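Local atomic coordinates of putative uncharacterized protein (Chaetomium thermophilum, PDB entry 4X2H), a protein that is of unknown function but carries an NTF2 domain and, forming a complex with another protein, probably acts through protein-protein binding. Residues B[81-95]-B[123-137]. Numbering follows the deposited sequence.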
ATOM      1  N   GLY B  81      -8.066 -25.426 -22.296  1.00 23.80           N
ATOM      2  CA  GLY B  81      -8.972 -24.314 -22.072  1.00 24.62           C
ATOM      3  C   GLY B  81      -8.759 -23.593 -20.753  1.00 24.81           C
ATOM      4  O   GLY B  81      -9.561 -22.734 -20.382  1.00 24.21           O
ATOM      5  N   ARG B  82      -7.691 -23.946 -20.039  1.00 18.90           N
ATOM      6  CA  ARG B  82      -7.380 -23.308 -18.764  1.00 16.47           C
ATOM      7  C   ARG B  82      -6.199 -22.361 -18.901  1.00 17.21           C
ATOM      8  O   ARG B  82      -5.212 -22.666 -19.568  1.00 19.10           O
ATOM      9  CB  ARG B  82      -7.075 -24.347 -17.684  1.00 18.38           C
ATOM     10  CG  ARG B  82      -8.189 -25.348 -17.454  1.00 18.02           C
ATOM     11  CD  ARG B  82      -9.516 -24.665 -17.161  1.00 19.83           C
ATOM     12  NE  ARG B  82     -10.551 -25.644 -16.838  1.00 19.20           N
ATOM     13  CZ  ARG B  82     -10.846 -26.055 -15.609  1.00 23.81           C
ATOM     14  NH1 ARG B  82     -10.195 -25.573 -14.555  1.00 24.92           N
ATOM     15  NH2 ARG B  82     -11.801 -26.958 -15.430  1.00 22.50           N
ATOM     16  N   LYS B  83      -6.327 -21.206 -18.263  1.00 16.67           N
ATOM     17  CA  LYS B  83      -5.242 -20.237 -18.176  1.00 17.01           C
ATOM     18  C   LYS B  83      -4.435 -20.545 -16.918  1.00 18.19           C
ATOM     19  O   LYS B  83      -5.015 -20.653 -15.837  1.00 14.96           O
ATOM     20  CB  LYS B  83      -5.803 -18.821 -18.136  1.00 18.55           C
ATOM     21  CG  LYS B  83      -4.760 -17.714 -18.168  1.00 20.52           C
ATOM     22  CD  LYS B  83      -5.435 -16.365 -18.364  1.00 23.00           C
ATOM     23  CE  LYS B  83      -4.470 -15.208 -18.153  1.00 24.75           C
ATOM     24  NZ  LYS B  83      -3.222 -15.359 -18.942  1.00 28.07           N
ATOM     25  N   PRO B  84      -3.102 -20.702 -17.048  1.00 14.99           N
ATOM     26  CA  PRO B  84      -2.293 -21.060 -15.878  1.00 14.98           C
ATOM     27  C   PRO B  84      -2.454 -20.116 -14.687  1.00 14.43           C
ATOM     28  O   PRO B  84      -2.716 -20.592 -13.584  1.00 14.09           O
ATOM     29  CB  PRO B  84      -0.866 -21.013 -16.425  1.00 17.32           C
ATOM     30  CG  PRO B  84      -1.017 -21.402 -17.845  1.00 18.32           C
ATOM     31  CD  PRO B  84      -2.303 -20.755 -18.287  1.00 18.16           C
ATOM     32  N   VAL B  85      -2.301 -18.813 -14.905  1.00 14.16           N
ATOM     33  CA  VAL B  85      -2.377 -17.831 -13.819  1.00 15.80           C
ATOM     34  C   VAL B  85      -3.119 -16.586 -14.271  1.00 12.80           C
ATOM     35  O   VAL B  85      -2.859 -16.071 -15.352  1.00 13.07           O
ATOM     36  CB  VAL B  85      -0.974 -17.410 -13.321  1.00 16.84           C
ATOM     37  CG1 VAL B  85      -1.087 -16.441 -12.150  1.00 18.02           C
ATOM     38  CG2 VAL B  85      -0.148 -18.626 -12.923  1.00 17.52           C
ATOM     39  N   ARG B  86      -4.030 -16.093 -13.437  1.00 15.89           N
ATOM     40  CA  ARG B  86      -4.754 -14.862 -13.742  1.00 11.59           C
ATOM     41  C   ARG B  86      -4.919 -14.017 -12.491  1.00 12.85           C
ATOM     42  O   ARG B  86      -5.409 -14.499 -11.473  1.00 12.85           O
ATOM     43  CB  ARG B  86      -6.128 -15.165 -14.347  1.00 12.96           C
ATOM     44  CG  ARG B  86      -6.826 -13.925 -14.907  1.00 14.55           C
ATOM     45  CD  ARG B  86      -8.230 -14.226 -15.410  1.00 15.95           C
ATOM     46  NE  ARG B  86      -9.261 -14.116 -14.371  1.00 15.27           N
ATOM     47  CZ  ARG B  86     -10.067 -15.104 -13.981  1.00 17.75           C
ATOM     48  NH1 ARG B  86      -9.978 -16.318 -14.512  1.00 15.90           N
ATOM     49  NH2 ARG B  86     -10.974 -14.880 -13.039  1.00 15.68           N
ATOM     50  N   TYR B  87      -4.495 -12.754 -12.580  1.00 10.03           N
ATOM     51  CA  TYR B  87      -4.706 -11.789 -11.511  1.00  7.10           C
ATOM     52  C   TYR B  87      -5.941 -10.942 -11.773  1.00  9.81           C
ATOM     53  O   TYR B  87      -6.077 -10.342 -12.839  1.00 15.11           O
ATOM     54  CB  TYR B  87      -3.479 -10.882 -11.356  1.00 11.76           C
ATOM     55  CG  TYR B  87      -2.278 -11.588 -10.774  1.00 12.10           C
ATOM     56  CD1 TYR B  87      -1.451 -12.369 -11.571  1.00 10.63           C
ATOM     57  CD2 TYR B  87      -1.972 -11.476  -9.427  1.00 10.48           C
ATOM     58  CE1 TYR B  87      -0.353 -13.018 -11.033  1.00 14.69           C
ATOM     59  CE2 TYR B  87      -0.882 -12.120  -8.887  1.00 10.72           C
ATOM     60  CZ  TYR B  87      -0.077 -12.891  -9.693  1.00 11.71           C
ATOM     61  OH  TYR B  87       1.012 -13.537  -9.160  1.00 13.63           O
ATOM     62  N   ASP B  88      -6.831 -10.890 -10.787  1.00 10.45           N
ATOM     63  CA  ASP B  88      -8.029 -10.058 -10.837  1.00 12.57           C
ATOM     64  C   ASP B  88      -7.942  -9.005  -9.752  1.00 13.41           C
ATOM     65  O   ASP B  88      -7.903  -9.345  -8.575  1.00 14.16           O
ATOM     66  CB  ASP B  88      -9.297 -10.894 -10.632  1.00 15.24           C
ATOM     67  CG  ASP B  88      -9.680 -11.708 -11.853  1.00 20.00           C
ATOM     68  OD1 ASP B  88      -8.915 -11.725 -12.840  1.00 20.05           O
ATOM     69  OD2 ASP B  88     -10.756 -12.346 -11.816  1.00 21.84           O
ATOM     70  N   VAL B  89      -7.904  -7.733 -10.143  1.00 16.14           N
ATOM     71  CA  VAL B  89      -7.841  -6.647  -9.175  1.00 13.73           C
ATOM     72  C   VAL B  89      -9.236  -6.324  -8.655  1.00 15.62           C
ATOM     73  O   VAL B  89     -10.165  -6.119  -9.438  1.00 15.83           O
ATOM     74  CB  VAL B  89      -7.214  -5.377  -9.790  1.00 10.75           C
ATOM     75  CG1 VAL B  89      -7.224  -4.234  -8.791  1.00 13.74           C
ATOM     76  CG2 VAL B  89      -5.801  -5.666 -10.254  1.00 11.44           C
ATOM     77  N   ASP B  90      -9.369  -6.277  -7.333  1.00 12.01           N
ATOM     78  CA  ASP B  90     -10.650  -6.004  -6.686  1.00 17.50           C
ATOM     79  C   ASP B  90     -10.717  -4.583  -6.145  1.00 19.09           C
ATOM     80  O   ASP B  90     -11.787  -3.979  -6.096  1.00 20.44           O
ATOM     81  CB  ASP B  90     -10.894  -6.997  -5.547  1.00 20.82           C
ATOM     82  CG  ASP B  90     -11.285  -8.377  -6.045  1.00 27.48           C
ATOM     83  OD1 ASP B  90     -12.001  -8.471  -7.063  1.00 30.23           O
ATOM     84  OD2 ASP B  90     -10.879  -9.373  -5.409  1.00 27.76           O
ATOM     85  N   CYS B  91      -9.574  -4.049  -5.730  1.00 16.75           N
ATOM     86  CA  CYS B  91      -9.530  -2.680  -5.232  1.00 16.91           C
ATOM     87  C   CYS B  91      -8.113  -2.146  -5.199  1.00 16.06           C
ATOM     88  O   CYS B  91      -7.148  -2.907  -5.171  1.00 11.62           O
ATOM     89  CB  CYS B  91     -10.143  -2.595  -3.830  1.00 16.31           C
ATOM     90  SG  CYS B  91      -9.247  -3.514  -2.546  1.00 21.88           S
ATOM     91  N   PHE B  92      -7.997  -0.826  -5.228  1.00 15.57           N
ATOM     92  CA  PHE B  92      -6.726  -0.184  -4.947  1.00 16.18           C
ATOM     93  C   PHE B  92      -6.957   1.177  -4.322  1.00 16.59           C
ATOM     94  O   PHE B  92      -8.051   1.741  -4.408  1.00 16.47           O
ATOM     95  CB  PHE B  92      -5.871  -0.058  -6.214  1.00 14.15           C
ATOM     96  CG  PHE B  92      -6.489   0.787  -7.290  1.00 22.08           C
ATOM     97  CD1 PHE B  92      -7.356   0.228  -8.216  1.00 19.61           C
ATOM     98  CD2 PHE B  92      -6.191   2.137  -7.386  1.00 21.81           C
ATOM     99  CE1 PHE B  92      -7.919   1.000  -9.212  1.00 24.90           C
ATOM    100  CE2 PHE B  92      -6.753   2.917  -8.382  1.00 25.19           C
ATOM    101  CZ  PHE B  92      -7.617   2.347  -9.297  1.00 23.62           C
ATOM    102  N   ASP B  93      -5.916   1.692  -3.683  1.00 15.82           N
ATOM    103  CA  ASP B  93      -5.977   2.965  -2.986  1.00 16.44           C
ATOM    104  C   ASP B  93      -4.602   3.599  -3.054  1.00 14.46           C
ATOM    105  O   ASP B  93      -3.591   2.902  -2.964  1.00 13.58           O
ATOM    106  CB  ASP B  93      -6.417   2.771  -1.534  1.00 23.12           C
ATOM    107  CG  ASP B  93      -6.493   4.074  -0.765  1.00 27.25           C
ATOM    108  OD1 ASP B  93      -7.564   4.717  -0.791  1.00 31.15           O
ATOM    109  OD2 ASP B  93      -5.489   4.448  -0.125  1.00 26.13           O
ATOM    110  N   VAL B  94      -4.564   4.913  -3.227  1.00 13.79           N
ATOM    111  CA  VAL B  94      -3.294   5.618  -3.338  1.00 13.63           C
ATOM    112  C   VAL B  94      -3.267   6.859  -2.461  1.00 12.69           C
ATOM    113  O   VAL B  94      -4.247   7.603  -2.387  1.00 11.52           O
ATOM    114  CB  VAL B  94      -2.997   6.014  -4.805  1.00 15.86           C
ATOM    115  CG1 VAL B  94      -4.102   6.909  -5.368  1.00 16.85           C
ATOM    116  CG2 VAL B  94      -1.630   6.690  -4.917  1.00 17.12           C
ATOM    117  N   HIS B  95      -2.131   7.048  -1.791  1.00 11.99           N
ATOM    118  CA  HIS B  95      -1.828   8.244  -1.013  1.00 14.94           C
ATOM    119  C   HIS B  95      -0.541   8.873  -1.523  1.00 14.75           C
ATOM    120  O   HIS B  95       0.408   8.168  -1.862  1.00 17.32           O
ATOM    121  CB  HIS B  95      -1.644   7.930   0.475  1.00 13.91           C
ATOM    122  CG  HIS B  95      -2.873   7.422   1.159  1.00 17.63           C
ATOM    123  ND1 HIS B  95      -2.872   7.037   2.483  1.00 17.83           N
ATOM    124  CD2 HIS B  95      -4.139   7.245   0.716  1.00 19.10           C
ATOM    125  CE1 HIS B  95      -4.083   6.637   2.823  1.00 20.25           C
ATOM    126  NE2 HIS B  95      -4.871   6.749   1.769  1.00 18.74           N
ATOM    127  N   MET B 123       4.070   8.338  -4.433  1.00 12.20           N
ATOM    128  CA  MET B 123       2.815   7.719  -4.021  1.00  9.25           C
ATOM    129  C   MET B 123       3.001   6.368  -3.356  1.00 10.86           C
ATOM    130  O   MET B 123       3.858   5.578  -3.750  1.00 10.48           O
ATOM    131  CB  MET B 123       1.891   7.558  -5.228  1.00  8.65           C
ATOM    132  CG  MET B 123       1.323   8.874  -5.731  1.00 13.70           C
ATOM    133  SD  MET B 123       0.573   8.748  -7.362  1.00 18.90           S
ATOM    134  CE  MET B 123       2.021   8.479  -8.385  1.00 17.85           C
ATOM    135  N   ALA B 124       2.178   6.128  -2.341  1.00  6.97           N
ATOM    136  CA  ALA B 124       2.028   4.811  -1.728  1.00 12.13           C
ATOM    137  C   ALA B 124       0.753   4.177  -2.258  1.00 10.87           C
ATOM    138  O   ALA B 124      -0.344   4.655  -1.979  1.00 13.07           O
ATOM    139  CB  ALA B 124       1.984   4.922  -0.215  1.00 14.26           C
ATOM    140  N   LEU B 125       0.908   3.110  -3.037  1.00  7.86           N
ATOM    141  CA  LEU B 125      -0.211   2.432  -3.680  1.00  8.91           C
ATOM    142  C   LEU B 125      -0.411   1.053  -3.078  1.00 10.13           C
ATOM    143  O   LEU B 125       0.548   0.302  -2.942  1.00 14.70           O
ATOM    144  CB  LEU B 125       0.042   2.317  -5.187  1.00 12.53           C
ATOM    145  CG  LEU B 125      -0.913   1.442  -6.004  1.00 14.47           C
ATOM    146  CD1 LEU B 125      -2.299   2.058  -6.053  1.00 16.39           C
ATOM    147  CD2 LEU B 125      -0.359   1.227  -7.405  1.00 12.17           C
ATOM    148  N   THR B 126      -1.646   0.728  -2.711  1.00  9.85           N
ATOM    149  CA  THR B 126      -1.979  -0.624  -2.273  1.00 10.81           C
ATOM    150  C   THR B 126      -3.024  -1.214  -3.216  1.00 12.42           C
ATOM    151  O   THR B 126      -3.954  -0.524  -3.638  1.00 13.35           O
ATOM    152  CB  THR B 126      -2.491  -0.654  -0.815  1.00 13.39           C
ATOM    153  OG1 THR B 126      -2.783  -2.003  -0.438  1.00 18.55           O
ATOM    154  CG2 THR B 126      -3.738   0.201  -0.644  1.00 16.29           C
ATOM    155  N   VAL B 127      -2.841  -2.486  -3.557  1.00 11.38           N
ATOM    156  CA  VAL B 127      -3.713  -3.178  -4.499  1.00  9.40           C
ATOM    157  C   VAL B 127      -4.046  -4.536  -3.931  1.00  9.16           C
ATOM    158  O   VAL B 127      -3.167  -5.228  -3.425  1.00  8.71           O
ATOM    159  CB  VAL B 127      -3.060  -3.365  -5.882  1.00  8.42           C
ATOM    160  CG1 VAL B 127      -4.047  -3.997  -6.854  1.00 14.24           C
ATOM    161  CG2 VAL B 127      -2.537  -2.035  -6.423  1.00 11.34           C
ATOM    162  N   SER B 128      -5.310  -4.924  -4.027  1.00  6.55           N
ATOM    163  CA  SER B 128      -5.727  -6.229  -3.543  1.00  6.69           C
ATOM    164  C   SER B 128      -6.655  -6.895  -4.543  1.00 11.49           C
ATOM    165  O   SER B 128      -7.347  -6.231  -5.315  1.00 11.04           O
ATOM    166  CB  SER B 128      -6.408  -6.106  -2.178  1.00 12.03           C
ATOM    167  OG  SER B 128      -5.480  -5.661  -1.199  1.00 15.89           O
ATOM    168  N   GLY B 129      -6.649  -8.221  -4.533  1.00 11.58           N
ATOM    169  CA  GLY B 129      -7.473  -8.977  -5.451  1.00 14.99           C
ATOM    170  C   GLY B 129      -7.231 -10.458  -5.288  1.00 13.44           C
ATOM    171  O   GLY B 129      -6.765 -10.901  -4.237  1.00 12.47           O
ATOM    172  N   SER B 130      -7.539 -11.219  -6.333  1.00 12.48           N
ATOM    173  CA  SER B 130      -7.368 -12.661  -6.308  1.00 11.87           C
ATOM    174  C   SER B 130      -6.412 -13.118  -7.399  1.00 11.58           C
ATOM    175  O   SER B 130      -6.287 -12.477  -8.448  1.00 12.62           O
ATOM    176  CB  SER B 130      -8.716 -13.365  -6.473  1.00 15.35           C
ATOM    177  OG  SER B 130      -9.617 -13.009  -5.436  1.00 16.68           O
ATOM    178  N   VAL B 131      -5.733 -14.225  -7.125  1.00 11.44           N
ATOM    179  CA  VAL B 131      -4.927 -14.924  -8.116  1.00  9.72           C
ATOM    180  C   VAL B 131      -5.592 -16.260  -8.391  1.00 11.16           C
ATOM    181  O   VAL B 131      -5.772 -17.057  -7.473  1.00 13.18           O
ATOM    182  CB  VAL B 131      -3.490 -15.188  -7.642  1.00 14.05           C
ATOM    183  CG1 VAL B 131      -2.602 -15.533  -8.835  1.00 17.00           C
ATOM    184  CG2 VAL B 131      -2.936 -14.011  -6.870  1.00 15.49           C
ATOM    185  N   TYR B 132      -5.949 -16.506  -9.645  1.00 13.70           N
ATOM    186  CA  TYR B 132      -6.571 -17.771 -10.024  1.00 10.30           C
ATOM    187  C   TYR B 132      -5.594 -18.661 -10.768  1.00 11.10           C
ATOM    188  O   TYR B 132      -5.033 -18.264 -11.787  1.00 15.81           O
ATOM    189  CB  TYR B 132      -7.806 -17.526 -10.888  1.00 11.66           C
ATOM    190  CG  TYR B 132      -8.908 -16.807 -10.153  1.00 14.59           C
ATOM    191  CD1 TYR B 132      -9.858 -17.511  -9.430  1.00 18.67           C
ATOM    192  CD2 TYR B 132      -8.994 -15.426 -10.175  1.00 16.44           C
ATOM    193  CE1 TYR B 132     -10.864 -16.859  -8.747  1.00 17.09           C
ATOM    194  CE2 TYR B 132      -9.999 -14.764  -9.497  1.00 19.43           C
ATOM    195  CZ  TYR B 132     -10.931 -15.487  -8.785  1.00 20.39           C
ATOM    196  OH  TYR B 132     -11.933 -14.830  -8.110  1.00 23.29           O
ATOM    197  N   PHE B 133      -5.396 -19.866 -10.246  1.00 11.92           N
ATOM    198  CA  PHE B 133      -4.553 -20.861 -10.896  1.00 12.27           C
ATOM    199  C   PHE B 133      -5.398 -21.922 -11.582  1.00 13.61           C
ATOM    200  O   PHE B 133      -6.224 -22.572 -10.943  1.00 16.20           O
ATOM    201  CB  PHE B 133      -3.624 -21.509  -9.875  1.00 13.11           C
ATOM    202  CG  PHE B 133      -2.651 -20.553  -9.265  1.00 11.27           C
ATOM    203  CD1 PHE B 133      -3.027 -19.740  -8.210  1.00 12.27           C
ATOM    204  CD2 PHE B 133      -1.364 -20.451  -9.760  1.00 16.63           C
ATOM    205  CE1 PHE B 133      -2.121 -18.844  -7.647  1.00 15.54           C
ATOM    206  CE2 PHE B 133      -0.462 -19.563  -9.201  1.00 14.10           C
ATOM    207  CZ  PHE B 133      -0.848 -18.759  -8.148  1.00 14.98           C
ATOM    208  N   GLY B 134      -5.200 -22.082 -12.886  1.00 13.93           N
ATOM    209  CA  GLY B 134      -5.844 -23.151 -13.633  1.00 15.61           C
ATOM    210  C   GLY B 134      -7.319 -22.932 -13.923  1.00 16.23           C
ATOM    211  O   GLY B 134      -8.051 -23.888 -14.191  1.00 17.02           O
ATOM    212  N   ALA B 135      -7.759 -21.681 -13.874  1.00 16.50           N
ATOM    213  CA  ALA B 135      -9.143 -21.340 -14.170  1.00 15.56           C
ATOM    214  C   ALA B 135      -9.341 -21.076 -15.657  1.00 14.96           C
ATOM    215  O   ALA B 135      -8.401 -20.704 -16.365  1.00 15.47           O
ATOM    216  CB  ALA B 135      -9.571 -20.121 -13.366  1.00 14.92           C
ATOM    217  N   SER B 136     -10.568 -21.268 -16.128  1.00 14.73           N
ATOM    218  CA  SER B 136     -10.935 -20.827 -17.465  1.00 18.02           C
ATOM    219  C   SER B 136     -10.742 -19.310 -17.510  1.00 18.30           C
ATOM    220  O   SER B 136     -10.902 -18.645 -16.486  1.00 18.63           O
ATOM    221  CB  SER B 136     -12.374 -21.215 -17.801  1.00 20.16           C
ATOM    222  OG  SER B 136     -12.560 -22.615 -17.677  1.00 23.64           O
ATOM    223  N   PRO B 137     -10.388 -18.760 -18.684  1.00 20.48           N
ATOM    224  CA  PRO B 137      -9.935 -17.361 -18.769  1.00 18.30           C
ATOM    225  C   PRO B 137     -10.872 -16.311 -18.157  1.00 20.54           C
ATOM    226  O   PRO B 137     -10.390 -15.245 -17.774  1.00 24.57           O
ATOM    227  CB  PRO B 137      -9.810 -17.130 -20.278  1.00 23.99           C
ATOM    228  CG  PRO B 137      -9.572 -18.468 -20.851  1.00 25.32           C
ATOM    229  CD  PRO B 137     -10.337 -19.431 -19.997  1.00 21.25           C
TER
HETATM  230  O   HOH W   1     -12.446 -24.293 -19.980  1.00 40.28           O
HETATM  231  O   HOH W   2      -6.220 -19.135 -14.068  1.00 16.00           O
HETATM  232  O   HOH W   3      -7.998 -17.678 -15.789  1.00 11.10           O
HETATM  233  O   HOH W   4     -12.189 -12.208  -9.072  1.00 21.76           O
HETATM  234  O   HOH W   5     -11.518 -11.457  -6.472  1.00 31.34           O
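Arg86 and Tyr132 form an antiparallel hydrogen-bonded pair, the bond from Tyr132 N to Arg86 O being 2.8 Å long and nearly straight. The backbone ladder runs on to His95 and Ala124, joining strand 83-96, outermost in the sheet of this chain, to strand 122-135 of the NTF2 fold. A classic beta bulge interrupts it opposite Ser128, whose O accepts from Asp90 N and Cys91 N. Next to it Gly129 pairs with Val89; a CB there would collide with Asp88 O.

On the polar face, the guanidinium of Arg86 stacks flat on the Tyr132 ring, planes at 19°. A bend at chi3 (88°) turns it side-on to Asp88 in a salt bridge: Arg86 NE meets Asp88 OD1 at 2.9 Å and Arg86 NH2 meets Asp88 OD2 at 2.8 Å; NH1 bonds to Ser139 O. A water links Asp88 OD2 to Tyr132 OH, while the other protein meets Asp93 and His95. With an alanine at Arg86, the Asp88 carboxylate would probably lose its charged mate and one face of the Tyr132 ring its cover.

The other face is apolar: Val131 CG1 sits over the Tyr87 ring, 3.9 Å from its centroid, and helices 3-20 and 56-66 pack here.

Where both segments turn a corner, near Pro84 and Phe133-Gly134, Arg82 NH1 donates to Gly134 O (2.8 Å). The contact thus backs an apolar face with a polar one, where stack, salt bridge and the Ser139 O bond together fix Arg86.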